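Local coordinates for competence damage-inducible protein A (Enterobacter cloacae subsp. cloacae, PDB 5VU3) that is of unknown function but belongs to the CinA (competence-damaged protein) family, some relatives of which deamidate nicotinamide mononucleotide, at residues A[86-92]-A[138-142]; A[22-26]-A[54-58]; A[12-17]-A[156-160]. All blocks are in the same frame, centred on the assembly; numbering follows the deposited sequence.

Interaction 1: A[86-92]-A[138-142]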
loop_
_atom_site.group_PDB
_atom_site.type_symbol
_atom_site.label_atom_id
_atom_site.label_comp_id
_atom_site.label_asym_id
_atom_site.label_seq_id
_atom_site.Cartn_x
_atom_site.Cartn_y
_atom_site.Cartn_z
ATOM N N VAL A 86 0.723 -18.082 5.809
ATOM C CA VAL A 86 2.140 -18.020 5.414
ATOM C C VAL A 86 2.450 -19.377 4.786
ATOM O O VAL A 86 2.965 -20.301 5.417
ATOM C CB VAL A 86 3.057 -17.685 6.592
ATOM C CG1 VAL A 86 4.534 -17.750 6.175
ATOM C CG2 VAL A 86 2.706 -16.319 7.140
ATOM N N SER A 87 2.102 -19.495 3.507
ATOM C CA SER A 87 2.328 -20.720 2.754
ATOM C C SER A 87 2.311 -20.375 1.274
ATOM O O SER A 87 1.748 -19.356 0.862
ATOM C CB SER A 87 1.267 -21.778 3.071
ATOM O OG SER A 87 0.004 -21.345 2.598
ATOM N N GLU A 88 2.938 -21.241 0.477
ATOM C CA GLU A 88 2.918 -21.021 -0.964
ATOM C C GLU A 88 1.514 -21.201 -1.526
ATOM O O GLU A 88 1.156 -20.563 -2.526
ATOM C CB GLU A 88 3.927 -21.946 -1.645
ATOM C CG GLU A 88 5.364 -21.571 -1.283
ATOM C CD GLU A 88 6.383 -22.570 -1.766
ATOM O OE1 GLU A 88 6.546 -23.616 -1.109
ATOM O OE2 GLU A 88 7.026 -22.303 -2.803
ATOM N N GLN A 89 0.696 -22.030 -0.873
ATOM C CA GLN A 89 -0.690 -22.200 -1.304
ATOM C C GLN A 89 -1.472 -20.900 -1.162
ATOM O O GLN A 89 -2.213 -20.506 -2.071
ATOM C CB GLN A 89 -1.357 -23.320 -0.499
ATOM C CG GLN A 89 -0.861 -24.729 -0.841
ATOM C CD GLN A 89 0.383 -25.132 -0.058
ATOM O OE1 GLN A 89 0.987 -24.317 0.645
ATOM N NE2 GLN A 89 0.767 -26.400 -0.176
ATOM N N THR A 90 -1.304 -20.205 -0.037
ATOM C CA THR A 90 -2.080 -18.988 0.185
ATOM C C THR A 90 -1.646 -17.869 -0.754
ATOM O O THR A 90 -2.495 -17.165 -1.308
ATOM C CB THR A 90 -1.974 -18.550 1.650
ATOM O OG1 THR A 90 -2.679 -19.486 2.472
ATOM C CG2 THR A 90 -2.590 -17.175 1.851
ATOM N N VAL A 91 -0.335 -17.695 -0.969
ATOM C CA VAL A 91 0.082 -16.601 -1.843
ATOM C C VAL A 91 -0.282 -16.892 -3.290
ATOM O O VAL A 91 -0.521 -15.962 -4.070
ATOM C CB VAL A 91 1.583 -16.297 -1.693
ATOM C CG1 VAL A 91 1.848 -15.607 -0.357
ATOM C CG2 VAL A 91 2.418 -17.556 -1.854
ATOM N N THR A 92 -0.342 -18.171 -3.679
ATOM C CA THR A 92 -0.844 -18.504 -5.008
ATOM C C THR A 92 -2.259 -17.971 -5.196
ATOM O O THR A 92 -2.574 -17.350 -6.219
ATOM C CB THR A 92 -0.807 -20.018 -5.225
ATOM O OG1 THR A 92 0.556 -20.456 -5.282
ATOM C CG2 THR A 92 -1.503 -20.382 -6.535
ATOM N N THR A 138 2.080 -19.239 -12.359
ATOM C CA THR A 138 2.484 -18.833 -11.019
ATOM C C THR A 138 3.732 -19.578 -10.572
ATOM O O THR A 138 3.815 -20.803 -10.708
ATOM C CB THR A 138 1.356 -19.069 -10.011
ATOM O OG1 THR A 138 0.201 -18.320 -10.407
ATOM C CG2 THR A 138 1.779 -18.622 -8.615
ATOM N N GLU A 139 4.690 -18.833 -10.026
ATOM C CA GLU A 139 5.832 -19.388 -9.319
ATOM C C GLU A 139 5.810 -18.890 -7.880
ATOM O O GLU A 139 5.383 -17.766 -7.605
ATOM C CB GLU A 139 7.154 -18.993 -9.986
ATOM C CG GLU A 139 8.338 -19.761 -9.432
ATOM C CD GLU A 139 8.551 -21.088 -10.130
ATOM O OE1 GLU A 139 7.702 -21.472 -10.968
ATOM O OE2 GLU A 139 9.552 -21.765 -9.807
ATOM N N THR A 140 6.274 -19.731 -6.957
ATOM C CA THR A 140 6.266 -19.388 -5.545
ATOM C C THR A 140 7.615 -19.702 -4.912
ATOM O O THR A 140 8.424 -20.467 -5.453
ATOM C CB THR A 140 5.162 -20.141 -4.782
ATOM O OG1 THR A 140 5.375 -21.548 -4.921
ATOM C CG2 THR A 140 3.780 -19.778 -5.322
ATOM N N SER A 141 7.837 -19.124 -3.735
ATOM C CA SER A 141 9.020 -19.470 -2.961
ATOM C C SER A 141 8.747 -19.234 -1.485
ATOM O O SER A 141 7.815 -18.521 -1.103
ATOM C CB SER A 141 10.241 -18.659 -3.406
ATOM O OG SER A 141 10.025 -17.291 -3.158
ATOM N N ARG A 142 9.591 -19.843 -0.659
ATOM C CA ARG A 142 9.520 -19.734 0.791
ATOM C C ARG A 142 10.904 -19.344 1.282
ATOM O O ARG A 142 11.878 -20.046 0.994
ATOM C CB ARG A 142 9.072 -21.061 1.419
ATOM C CG ARG A 142 9.128 -21.081 2.934
ATOM C CD ARG A 142 8.756 -22.460 3.469
ATOM N NE ARG A 142 7.314 -22.670 3.442
ATOM C CZ ARG A 142 6.501 -22.391 4.456
ATOM N NH1 ARG A 142 6.993 -21.895 5.585
ATOM N NH2 ARG A 142 5.195 -22.611 4.340
HETATM O O HOH W 1 4.827 -21.427 7.257
HETATM O O HOH W 2 4.475 -23.174 1.789
HETATM O O HOH W 3 -1.416 -17.078 -8.774
#
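Two direct hydrogen bonds link the start of helix 88-101 and the loop just before it to strand 137-144. The shorter one runs from Thr140 OG1 to Glu88 OE2 at 2.8 Å. The other, from Arg142 NH2 to Val86 O at 3.4 Å, is weak. Two waters bridge this end. Water 1 lies 2.8 Å from both Val86 O and Arg142 NH1. Water 2 lies 2.8 Å from Glu88 N and 2.7 Å from Arg142 NH2. At the other end, water 3 joins Thr92 O (2.8 Å) to Thr138 OG1 (2.6 Å).

Van der Waals contact fills the space between. Thr140 CG2 lies 3.3 Å from Thr92 OG1 and 4.3 Å from Val91 CG2. Thr92 OG1 is held by its own helix, donating to Glu88 O at 2.8 Å. Ser87 N-caps the helix: its OG accepts from Thr90 N at 3.2 Å and also bonds Thr84.

The helix segment runs obliquely antiparallel to the strand segment, at 142°, with axes 8.5 Å apart. This is a helix packed on a sheet at its edge strand within the chain. Val91 also reaches strands 106-112 and 127-134, while Thr90 faces helix 77-83. Across the strand, Ser141 bonds Tyr159 of helix 149-167.

Interaction 2: A[22-26]-A[54-58]. With ACT (acetate ion), chain I.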
loop_
_atom_site.group_PDB
_atom_site.type_symbol
_atom_site.label_atom_id
_atom_site.label_comp_id
_atom_site.label_asym_id
_atom_site.label_seq_id
_atom_site.Cartn_x
_atom_site.Cartn_y
_atom_site.Cartn_z
ATOM N N ALA A 22 10.061 -1.393 -14.558
ATOM C CA ALA A 22 9.290 -0.467 -15.381
ATOM C C ALA A 22 9.596 -0.647 -16.864
ATOM O O ALA A 22 8.685 -0.684 -17.699
ATOM C CB ALA A 22 9.586 0.973 -14.953
ATOM N N SER A 23 10.882 -0.751 -17.209
ATOM C CA SER A 23 11.264 -0.923 -18.608
ATOM C C SER A 23 10.675 -2.202 -19.187
ATOM O O SER A 23 10.084 -2.190 -20.277
ATOM C CB SER A 23 12.787 -0.931 -18.742
ATOM O OG SER A 23 13.300 0.385 -18.826
ATOM N N ARG A 24 10.835 -3.324 -18.476
ATOM C CA ARG A 24 10.344 -4.603 -18.990
ATOM C C ARG A 24 8.833 -4.579 -19.167
ATOM O O ARG A 24 8.307 -5.020 -20.196
ATOM C CB ARG A 24 10.730 -5.750 -18.056
ATOM C CG ARG A 24 12.159 -5.751 -17.565
ATOM C CD ARG A 24 13.081 -6.500 -18.504
ATOM N NE ARG A 24 14.362 -6.823 -17.875
ATOM C CZ ARG A 24 15.280 -5.923 -17.532
ATOM N NH1 ARG A 24 15.071 -4.629 -17.747
ATOM N NH2 ARG A 24 16.415 -6.319 -16.972
ATOM N N LEU A 25 8.116 -4.088 -18.156
ATOM C CA LEU A 25 6.660 -4.117 -18.211
ATOM C C LEU A 25 6.130 -3.187 -19.294
ATOM O O LEU A 25 5.253 -3.574 -20.079
ATOM C CB LEU A 25 6.083 -3.747 -16.848
ATOM C CG LEU A 25 6.311 -4.793 -15.757
ATOM C CD1 LEU A 25 5.881 -4.260 -14.404
ATOM C CD2 LEU A 25 5.584 -6.083 -16.095
ATOM N N ILE A 26 6.655 -1.964 -19.356
ATOM C CA ILE A 26 6.180 -1.003 -20.344
ATOM C C ILE A 26 6.483 -1.491 -21.755
ATOM O O ILE A 26 5.617 -1.438 -22.640
ATOM C CB ILE A 26 6.786 0.385 -20.068
ATOM C CG1 ILE A 26 6.235 0.956 -18.754
ATOM C CG2 ILE A 26 6.522 1.338 -21.225
ATOM C CD1 ILE A 26 7.000 2.167 -18.240
ATOM N N ALA A 54 2.840 5.332 -13.525
ATOM C CA ALA A 54 1.495 5.396 -14.087
ATOM C C ALA A 54 1.331 4.505 -15.305
ATOM O O ALA A 54 0.199 4.141 -15.645
ATOM C CB ALA A 54 1.149 6.836 -14.462
ATOM N N ASP A 55 2.430 4.144 -15.963
ATOM C CA ASP A 55 2.404 3.384 -17.205
ATOM C C ASP A 55 2.392 1.871 -16.997
ATOM O O ASP A 55 2.293 1.132 -17.986
ATOM C CB ASP A 55 3.614 3.766 -18.066
ATOM C CG ASP A 55 3.507 5.168 -18.638
ATOM O OD1 ASP A 55 2.371 5.628 -18.878
ATOM O OD2 ASP A 55 4.561 5.808 -18.856
ATOM N N PHE A 56 2.498 1.385 -15.758
ATOM C CA PHE A 56 2.576 -0.060 -15.556
ATOM C C PHE A 56 2.020 -0.528 -14.216
ATOM O O PHE A 56 1.823 -1.733 -14.019
ATOM C CB PHE A 56 4.031 -0.541 -15.703
ATOM C CG PHE A 56 4.947 -0.089 -14.589
ATOM C CD1 PHE A 56 5.112 -0.857 -13.442
ATOM C CD2 PHE A 56 5.650 1.101 -14.696
ATOM C CE1 PHE A 56 5.939 -0.437 -12.418
ATOM C CE2 PHE A 56 6.488 1.522 -13.681
ATOM C CZ PHE A 56 6.632 0.758 -12.544
ATOM N N TYR A 57 1.778 0.386 -13.277
ATOM C CA TYR A 57 1.323 -0.005 -11.950
ATOM C C TYR A 57 0.058 0.765 -11.609
ATOM O O TYR A 57 0.006 1.988 -11.771
ATOM C CB TYR A 57 2.411 0.234 -10.890
ATOM C CG TYR A 57 2.063 -0.283 -9.504
ATOM C CD1 TYR A 57 2.000 0.578 -8.422
ATOM C CD2 TYR A 57 1.810 -1.636 -9.280
ATOM C CE1 TYR A 57 1.680 0.118 -7.148
ATOM C CE2 TYR A 57 1.487 -2.107 -8.010
ATOM C CZ TYR A 57 1.436 -1.223 -6.947
ATOM O OH TYR A 57 1.128 -1.674 -5.680
ATOM N N ASP A 58 -0.963 0.041 -11.150
ATOM C CA ASP A 58 -2.250 0.646 -10.831
ATOM C C ASP A 58 -2.656 0.306 -9.394
ATOM O O ASP A 58 -2.701 1.206 -8.555
ATOM C CB ASP A 58 -3.305 0.192 -11.841
ATOM C CG ASP A 58 -4.616 0.951 -11.712
ATOM O OD1 ASP A 58 -4.713 1.855 -10.859
ATOM O OD2 ASP A 58 -5.559 0.646 -12.472
HETATM C C ACT I . 18.738 -2.600 -18.226
HETATM O O ACT I . 18.281 -3.749 -17.977
HETATM O OXT ACT I . 18.640 -1.928 -19.290
HETATM C CH3 ACT I . 19.532 -1.935 -17.058
#
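An apolar cluster around the Phe56 ring closes the space between helix 14-28 and the start of strand 57-63. Ala22 covers one ring face. Its CA sits 4.0 Å from the centroid of the Phe56 ring, 18° off the normal, a CH-pi contact, and Ala22 CB comes within 3.4 Å of Phe56 CE2. One helical turn on, Leu25 CD1 lies 3.6 Å from Phe56 CD1, and Ile26 CD1 lies 3.9 Å from Phe56 CD2. No hydrogen bond crosses the two segments. In the alpha/beta fold, this aromatic side chain lies between the helix and the entry to strand 57-63, an outermost strand of the sheet within this chain. The backbone of Phe56 bonds Leu32 on the neighbouring strand 32-37, and Leu25 also touches Leu32. Ile26 CD1 extends the contact to Asp55 CB at 3.7 Å. Further along, Asp58 bonds Ser65 and Phe64 of the second subunit. Arg24, clear of the cluster, makes weak hydrogen bonds from NH1 and NH2 to O of an acetate ion, which probably comes from the crystallisation liquor, each at 3.3 Å. Its NE bonds Ser169.

Interaction 3: A[12-17]-A[156-160]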
loop_
_atom_site.group_PDB
_atom_site.type_symbol
_atom_site.label_atom_id
_atom_site.label_comp_id
_atom_site.label_asym_id
_atom_site.label_seq_id
_atom_site.Cartn_x
_atom_site.Cartn_y
_atom_site.Cartn_z
ATOM N N ILE A 12 22.088 -4.440 -6.401
ATOM C CA ILE A 12 21.091 -3.646 -7.114
ATOM C C ILE A 12 20.114 -3.084 -6.085
ATOM O O ILE A 12 19.508 -3.850 -5.331
ATOM C CB ILE A 12 20.357 -4.496 -8.165
ATOM C CG1 ILE A 12 21.358 -5.355 -8.946
ATOM C CG2 ILE A 12 19.560 -3.626 -9.120
ATOM C CD1 ILE A 12 20.713 -6.245 -9.992
ATOM N N THR A 13 19.951 -1.762 -6.057
ATOM C CA THR A 13 19.010 -1.164 -5.118
ATOM C C THR A 13 17.572 -1.398 -5.582
ATOM O O THR A 13 17.311 -1.717 -6.743
ATOM C CB THR A 13 19.236 0.341 -4.978
ATOM O OG1 THR A 13 18.874 0.987 -6.204
ATOM C CG2 THR A 13 20.694 0.664 -4.635
ATOM N N VAL A 14 16.634 -1.188 -4.656
ATOM C CA VAL A 14 15.212 -1.270 -4.993
ATOM C C VAL A 14 14.872 -0.285 -6.107
ATOM O O VAL A 14 14.139 -0.618 -7.049
ATOM C CB VAL A 14 14.358 -1.043 -3.728
ATOM C CG1 VAL A 14 12.911 -0.707 -4.091
ATOM C CG2 VAL A 14 14.408 -2.264 -2.842
ATOM N N ALA A 15 15.436 0.927 -6.050
ATOM C CA ALA A 15 15.172 1.922 -7.088
ATOM C C ALA A 15 15.712 1.478 -8.442
ATOM O O ALA A 15 15.072 1.698 -9.478
ATOM C CB ALA A 15 15.774 3.274 -6.695
ATOM N N GLU A 16 16.897 0.864 -8.462
ATOM C CA GLU A 16 17.409 0.309 -9.709
ATOM C C GLU A 16 16.495 -0.791 -10.237
ATOM O O GLU A 16 16.272 -0.903 -11.452
ATOM C CB GLU A 16 18.818 -0.235 -9.490
ATOM C CG GLU A 16 19.914 0.819 -9.416
ATOM C CD GLU A 16 21.278 0.198 -9.188
ATOM O OE1 GLU A 16 22.097 0.209 -10.131
ATOM O OE2 GLU A 16 21.520 -0.310 -8.066
ATOM N N LEU A 17 15.975 -1.621 -9.334
ATOM C CA LEU A 17 15.105 -2.730 -9.724
ATOM C C LEU A 17 13.773 -2.229 -10.273
ATOM O O LEU A 17 13.258 -2.767 -11.259
ATOM C CB LEU A 17 14.875 -3.650 -8.524
ATOM C CG LEU A 17 16.040 -4.523 -8.068
ATOM C CD1 LEU A 17 15.668 -5.270 -6.774
ATOM C CD2 LEU A 17 16.419 -5.515 -9.167
ATOM N N ALA A 156 12.499 -8.475 1.986
ATOM C CA ALA A 156 11.416 -9.133 1.257
ATOM C C ALA A 156 10.974 -8.297 0.065
ATOM O O ALA A 156 10.718 -8.836 -1.019
ATOM C CB ALA A 156 10.239 -9.405 2.188
ATOM N N VAL A 157 10.881 -6.980 0.244
ATOM C CA VAL A 157 10.526 -6.100 -0.865
ATOM C C VAL A 157 11.554 -6.216 -1.983
ATOM O O VAL A 157 11.205 -6.381 -3.159
ATOM C CB VAL A 157 10.380 -4.649 -0.373
ATOM C CG1 VAL A 157 10.341 -3.677 -1.561
ATOM C CG2 VAL A 157 9.118 -4.511 0.475
ATOM N N HIS A 158 12.817 -6.162 -1.631
ATOM C CA HIS A 158 13.882 -6.284 -2.607
ATOM C C HIS A 158 13.835 -7.619 -3.311
ATOM O O HIS A 158 13.922 -7.692 -4.477
ATOM C CB HIS A 158 15.246 -6.045 -1.963
ATOM C CG HIS A 158 16.423 -6.188 -2.884
ATOM N ND1 HIS A 158 16.924 -7.397 -3.270
ATOM C CD2 HIS A 158 17.197 -5.260 -3.481
ATOM C CE1 HIS A 158 17.961 -7.211 -4.053
ATOM N NE2 HIS A 158 18.139 -5.922 -4.207
ATOM N N TYR A 159 13.674 -8.668 -2.539
ATOM C CA TYR A 159 13.658 -10.011 -3.109
ATOM C C TYR A 159 12.496 -10.191 -4.087
ATOM O O TYR A 159 12.679 -10.755 -5.172
ATOM C CB TYR A 159 13.605 -11.049 -1.981
ATOM C CG TYR A 159 13.408 -12.481 -2.434
ATOM C CD1 TYR A 159 14.495 -13.303 -2.718
ATOM C CD2 TYR A 159 12.131 -13.022 -2.548
ATOM C CE1 TYR A 159 14.314 -14.618 -3.127
ATOM C CE2 TYR A 159 11.941 -14.328 -2.950
ATOM C CZ TYR A 159 13.030 -15.121 -3.241
ATOM O OH TYR A 159 12.821 -16.419 -3.643
ATOM N N SER A 160 11.301 -9.700 -3.736
ATOM C CA SER A 160 10.157 -9.864 -4.635
ATOM C C SER A 160 10.407 -9.175 -5.967
ATOM O O SER A 160 10.049 -9.704 -7.028
ATOM C CB SER A 160 8.873 -9.327 -3.989
ATOM O OG SER A 160 8.871 -7.905 -3.902
#
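Leu17 lies over one face of the His158 ring, with its CD1 3.8 Å from the ring centroid and 20° off the normal. This is a CH-pi contact. At the ring edge, His158 NE2 donates a hydrogen bond to Ile12 O at 2.7 Å, so this nitrogen carries a proton. The bond ties the residues leading into helix 14-28 to the side of helix 149-167. Val14 adds the apolar part: its CG2 lies 4.0 Å from His158 CB and 4.5 Å from Val157 CG1. The first helix and the last helix of the chain pack together here in the alpha/beta fold. The start of helix 14-28 is a capping box. Thr13 OG1 accepts from Glu16 N at 3.0 Å, and Glu16 OE2 accepts from Thr13 N at 2.9 Å. Val14 and Leu17 both continue onto Leu161, and Val14 also meets Ala46 of helix 42-49. From the same segment of helix 149-167, Ala156 and Ser160 pack on Phe130 of strand 127-134.

How the interactions relate
Along the chain, interaction 3 spans the longest range, and the other two fall between its segments. Interaction 2 closes before interaction 1 opens. Interactions 2 and 3 share helix 14-28; their centres are 16 Å apart and their nearest atoms about 5 Å. Interactions 1 and 2 reach opposite outermost strands, within this chain, of the same five-stranded mixed sheet, with centres 24 Å apart. Interactions 1 and 3 have centres 19 Å apart yet touch through a probable hydrogen bond, Ser141 OG to Tyr159 OH at 3.0 Å. Strand 137-144 and helix 149-167 are consecutive elements. Together the contacts join helices to the sheet and the first helix to the last within the CinA-family region of the chain.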